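Local structure of GTPase-activating protein BEM3 (Saccharomyces cerevisiae S288C, 6FSF) at residues Ser56-Lys59 against Val60-Asp64; Gln102-Thr105 against Ser106-Ser109. The protein activates GTP hydrolysis by CDC42 and, less efficiently, by RHO1, and binds phosphatidylinositol 3-phosphate, this piece being its tandem PX and PH domains. One frame throughout, in Å; residues are numbered along the deposited sequence.

Contact 1: residues Ser56-Lys59 against Val60-Asp64; sequences SIHK and VRELD
Ile57 and Arg61 meet one turn apart on the first turns of helix 57-70. CG1 of Ile57 stands anti to the backbone N; with chi1 178° and chi2 61°, CD1 lies over one face of the Arg61 guanidinium. CD1 sits 3.6 Å above that plane, offset toward the rim. Side chain to side chain, the nearest approach is made by CG1 of Ile57, 3.5 Å from NE of Arg61. Arg61 stays extended from CG to NE, and the two side chains cross at a slant. Ile57 also rests on Phe85 and Arg61 on Arg82, both in loops.

Ser56 is the N-cap. Its OG accepts from the backbone N of Lys59 at 3.2 Å, with a fairly straight N-H...O angle of 161°. Its carbonyl O receives Val60 N at 3.1 Å, the first of a run of i to i+4 bonds. Leu63 N donates to Lys59 O at 3.2 Å in the same run.

On the exposed side Glu62 reaches out extended beyond CG. A water donates to its OE2 and to Lys59 O, and so links the carboxylate to the backbone. OE1 of Glu62 lies 4.5 Å from NE2 of His58, approaching that ring obliquely. Val60, by contrast, is buried and packs on Leu79. The whole is a serine N-capped helix start, directly after strand 49-55 of the PX-domain sheet.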
loop_
_atom_site.group_PDB
_atom_site.type_symbol
_atom_site.label_atom_id
_atom_site.label_comp_id
_atom_site.label_asym_id
_atom_site.label_seq_id
_atom_site.Cartn_x
_atom_site.Cartn_y
_atom_site.Cartn_z
ATOM N N SER A 56 8.484 -6.642 -2.960
ATOM C CA SER A 56 8.021 -6.426 -4.320
ATOM C C SER A 56 6.949 -7.454 -4.667
ATOM O O SER A 56 6.820 -8.498 -4.021
ATOM C CB SER A 56 9.181 -6.519 -5.311
ATOM O OG SER A 56 9.604 -7.863 -5.478
ATOM N N ILE A 57 6.165 -7.144 -5.703
ATOM C CA ILE A 57 5.129 -8.076 -6.141
ATOM C C ILE A 57 5.755 -9.382 -6.610
ATOM O O ILE A 57 5.160 -10.458 -6.459
ATOM C CB ILE A 57 4.259 -7.425 -7.237
ATOM C CG1 ILE A 57 3.199 -8.406 -7.747
ATOM C CG2 ILE A 57 5.123 -6.913 -8.379
ATOM C CD1 ILE A 57 2.237 -8.879 -6.678
ATOM N N HIS A 58 6.970 -9.316 -7.157
ATOM C CA HIS A 58 7.666 -10.522 -7.589
ATOM C C HIS A 58 7.976 -11.439 -6.409
ATOM O O HIS A 58 7.803 -12.660 -6.501
ATOM C CB HIS A 58 8.949 -10.143 -8.325
ATOM C CG HIS A 58 9.788 -11.317 -8.716
ATOM N ND1 HIS A 58 9.410 -12.209 -9.697
ATOM C CD2 HIS A 58 10.985 -11.751 -8.255
ATOM C CE1 HIS A 58 10.339 -13.138 -9.824
ATOM N NE2 HIS A 58 11.306 -12.884 -8.961
ATOM N N LYS A 59 8.440 -10.869 -5.292
ATOM C CA LYS A 59 8.715 -11.681 -4.110
ATOM C C LYS A 59 7.437 -12.303 -3.562
ATOM O O LYS A 59 7.453 -13.434 -3.058
ATOM C CB LYS A 59 9.388 -10.840 -3.026
ATOM C CG LYS A 59 10.732 -10.248 -3.410
ATOM C CD LYS A 59 11.476 -9.759 -2.169
ATOM C CE LYS A 59 12.479 -8.658 -2.495
ATOM N NZ LYS A 59 11.920 -7.301 -2.231
ATOM N N VAL A 60 6.323 -11.572 -3.642
ATOM C CA VAL A 60 5.043 -12.093 -3.170
ATOM C C VAL A 60 4.639 -13.317 -3.983
ATOM O O VAL A 60 4.234 -14.346 -3.430
ATOM C CB VAL A 60 3.966 -10.995 -3.230
ATOM C CG1 VAL A 60 2.581 -11.586 -3.009
ATOM C CG2 VAL A 60 4.258 -9.910 -2.203
ATOM N N ARG A 61 4.746 -13.221 -5.311
ATOM C CA ARG A 61 4.403 -14.357 -6.158
ATOM C C ARG A 61 5.360 -15.521 -5.945
ATOM O O ARG A 61 4.957 -16.685 -6.055
ATOM C CB ARG A 61 4.403 -13.938 -7.629
ATOM C CG ARG A 61 3.515 -12.748 -7.943
ATOM C CD ARG A 61 3.454 -12.487 -9.439
ATOM N NE ARG A 61 2.692 -11.282 -9.752
ATOM C CZ ARG A 61 1.365 -11.224 -9.781
ATOM N NH1 ARG A 61 0.647 -12.305 -9.511
ATOM N NH2 ARG A 61 0.755 -10.084 -10.074
ATOM N N GLU A 62 6.625 -15.227 -5.637
ATOM C CA GLU A 62 7.607 -16.284 -5.414
ATOM C C GLU A 62 7.214 -17.160 -4.231
ATOM O O GLU A 62 7.223 -18.392 -4.327
ATOM C CB GLU A 62 8.991 -15.674 -5.201
ATOM C CG GLU A 62 10.001 -16.633 -4.596
ATOM C CD GLU A 62 11.410 -16.094 -4.649
ATOM O OE1 GLU A 62 11.943 -15.950 -5.770
ATOM O OE2 GLU A 62 11.985 -15.805 -3.578
ATOM N N LEU A 63 6.870 -16.539 -3.099
ATOM C CA LEU A 63 6.409 -17.315 -1.951
ATOM C C LEU A 63 5.113 -18.048 -2.271
ATOM O O LEU A 63 4.912 -19.190 -1.839
ATOM C CB LEU A 63 6.226 -16.405 -0.739
ATOM C CG LEU A 63 5.598 -17.082 0.484
ATOM C CD1 LEU A 63 6.544 -18.113 1.080
ATOM C CD2 LEU A 63 5.187 -16.049 1.518
ATOM N N ASP A 64 4.223 -17.403 -3.029
ATOM C CA ASP A 64 2.991 -18.058 -3.456
ATOM C C ASP A 64 3.287 -19.292 -4.298
ATOM O O ASP A 64 2.673 -20.347 -4.099
ATOM C CB ASP A 64 2.120 -17.073 -4.235
ATOM C CG ASP A 64 0.793 -17.675 -4.656
ATOM O OD1 ASP A 64 -0.066 -17.886 -3.776
ATOM O OD2 ASP A 64 0.607 -17.926 -5.863
HETATM O O HOH W 1 9.959 -14.275 -1.525
#

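Contact 2: residues Gln102-Thr105 against Ser106-Ser109; sequences QYYT and SIFS
Chi1 of 176° sets the Tyr103 ring anti to its own backbone N, while Ile107 holds CG1 beside its backbone N (chi1 -69°). These two torsions bring CG1 of Ile107 over one face of the Tyr103 ring. The contact is a CH-pi interaction, with CG1 of Ile107 4.2 Å from the ring centroid and offset toward the rim. The closest ring atom is CE2 of Tyr103, 3.9 Å from that CG1. The hydroxyl beyond CZ has its partner in Asp64 OD1 of helix 57-70.

The neighbouring ring of Tyr104 is turned so that CD2 of Tyr103 lies over its centre, 3.6 Å above the plane. Phe108 comes to Tyr104 obliquely, and the edge of its ring faces the Tyr104 carbonyl: CD1 of Phe108 is 3.3 Å from that O. The backbone bond from Phe108 N to the same oxygen is weak.

Two serines use their hydroxyls on the helix backbone. OG of Ser106 donates to Gln102 O at 3.0 Å, and Ser106 N donates to the same oxygen from the opposite face of its plane. With an alanine here in place of Ser106 the hydroxyl bond goes, and Gln102 O would probably keep just the backbone N-H of that residue, on one face of its plane. Ser109, two residues beyond the last helical one, donates from OG to Thr105 O at 2.6 Å. Ser109 N bonds back to Ser106 O.

Tyr104 and Phe108 pack against Ile21 of strand 19-29 and against helix 115-125. Phe108 is the first residue to leave helical angles. This is the C-terminal end of an amphipathic helix in the PX domain, with its aromatic side packed into the domain core.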
loop_
_atom_site.group_PDB
_atom_site.type_symbol
_atom_site.label_atom_id
_atom_site.label_comp_id
_atom_site.label_asym_id
_atom_site.label_seq_id
_atom_site.Cartn_x
_atom_site.Cartn_y
_atom_site.Cartn_z
ATOM N N GLN A 102 -6.924 -9.601 1.928
ATOM C CA GLN A 102 -7.623 -10.879 2.028
ATOM C C GLN A 102 -6.659 -12.048 1.894
ATOM O O GLN A 102 -6.808 -13.069 2.575
ATOM C CB GLN A 102 -8.705 -10.967 0.953
ATOM C CG GLN A 102 -9.833 -9.983 1.140
ATOM C CD GLN A 102 -10.463 -10.098 2.509
ATOM O OE1 GLN A 102 -10.342 -9.197 3.337
ATOM N NE2 GLN A 102 -11.140 -11.213 2.757
ATOM N N TYR A 103 -5.667 -11.915 1.012
ATOM C CA TYR A 103 -4.728 -13.002 0.757
ATOM C C TYR A 103 -3.926 -13.344 2.006
ATOM O O TYR A 103 -3.884 -14.503 2.439
ATOM C CB TYR A 103 -3.801 -12.615 -0.395
ATOM C CG TYR A 103 -2.706 -13.618 -0.690
ATOM C CD1 TYR A 103 -2.934 -14.686 -1.546
ATOM C CD2 TYR A 103 -1.441 -13.483 -0.133
ATOM C CE1 TYR A 103 -1.935 -15.600 -1.829
ATOM C CE2 TYR A 103 -0.436 -14.391 -0.409
ATOM C CZ TYR A 103 -0.689 -15.448 -1.259
ATOM O OH TYR A 103 0.307 -16.354 -1.541
ATOM N N TYR A 104 -3.278 -12.342 2.602
ATOM C CA TYR A 104 -2.369 -12.629 3.706
ATOM C C TYR A 104 -3.110 -12.874 5.012
ATOM O O TYR A 104 -2.571 -13.526 5.913
ATOM C CB TYR A 104 -1.358 -11.499 3.861
ATOM C CG TYR A 104 -0.200 -11.609 2.896
ATOM C CD1 TYR A 104 0.640 -12.713 2.922
ATOM C CD2 TYR A 104 0.057 -10.611 1.966
ATOM C CE1 TYR A 104 1.698 -12.824 2.046
ATOM C CE2 TYR A 104 1.109 -10.714 1.083
ATOM C CZ TYR A 104 1.931 -11.824 1.126
ATOM O OH TYR A 104 2.990 -11.931 0.249
ATOM N N THR A 105 -4.334 -12.364 5.142
ATOM C CA THR A 105 -5.163 -12.747 6.280
ATOM C C THR A 105 -5.463 -14.239 6.245
ATOM O O THR A 105 -5.443 -14.911 7.283
ATOM C CB THR A 105 -6.462 -11.933 6.295
ATOM O OG1 THR A 105 -6.158 -10.549 6.520
ATOM C CG2 THR A 105 -7.398 -12.421 7.389
ATOM N N SER A 106 -5.725 -14.777 5.054
ATOM C CA SER A 106 -6.003 -16.203 4.933
ATOM C C SER A 106 -4.754 -17.035 5.205
ATOM O O SER A 106 -4.836 -18.100 5.830
ATOM C CB SER A 106 -6.569 -16.506 3.543
ATOM O OG SER A 106 -7.759 -15.774 3.304
ATOM N N ILE A 107 -3.589 -16.555 4.759
ATOM C CA ILE A 107 -2.349 -17.312 4.911
ATOM C C ILE A 107 -2.068 -17.584 6.385
ATOM O O ILE A 107 -1.884 -18.735 6.800
ATOM C CB ILE A 107 -1.182 -16.562 4.243
ATOM C CG1 ILE A 107 -1.346 -16.576 2.726
ATOM C CG2 ILE A 107 0.151 -17.173 4.642
ATOM C CD1 ILE A 107 -1.393 -17.969 2.127
ATOM N N PHE A 108 -2.045 -16.531 7.200
ATOM C CA PHE A 108 -1.761 -16.659 8.622
ATOM C C PHE A 108 -2.960 -17.148 9.430
ATOM O O PHE A 108 -2.899 -17.138 10.664
ATOM C CB PHE A 108 -1.258 -15.322 9.174
ATOM C CG PHE A 108 0.087 -14.915 8.637
ATOM C CD1 PHE A 108 0.188 -14.022 7.583
ATOM C CD2 PHE A 108 1.249 -15.446 9.172
ATOM C CE1 PHE A 108 1.429 -13.654 7.079
ATOM C CE2 PHE A 108 2.492 -15.082 8.675
ATOM C CZ PHE A 108 2.584 -14.186 7.626
ATOM N N SER A 109 -4.033 -17.573 8.765
ATOM C CA SER A 109 -5.170 -18.187 9.435
ATOM C C SER A 109 -5.231 -19.695 9.243
ATOM O O SER A 109 -6.053 -20.353 9.891
ATOM C CB SER A 109 -6.485 -17.564 8.944
ATOM O OG SER A 109 -6.549 -16.193 9.292
#

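In the fold
Contact 1 opens helix 57-70 and contact 2 closes helix 90-107, the next helix in the chain. Their centres are about 15 Å apart, yet the two meet directly. OD1 of Asp64 lies 2.7 Å from OH of Tyr103, a probable hydrogen bond. The same carboxylate oxygen forms a salt bridge with Lys68, one turn further along helix 57-70. Beside this polar link, CG1 of Val60 packs 3.3 Å from OH of Tyr104. Leu79 touches Val60, Asp64 and Tyr103, and Phe124 of helix 115-125 touches Leu63 and Tyr104. Both contacts thus belong to the helical part of the PX domain.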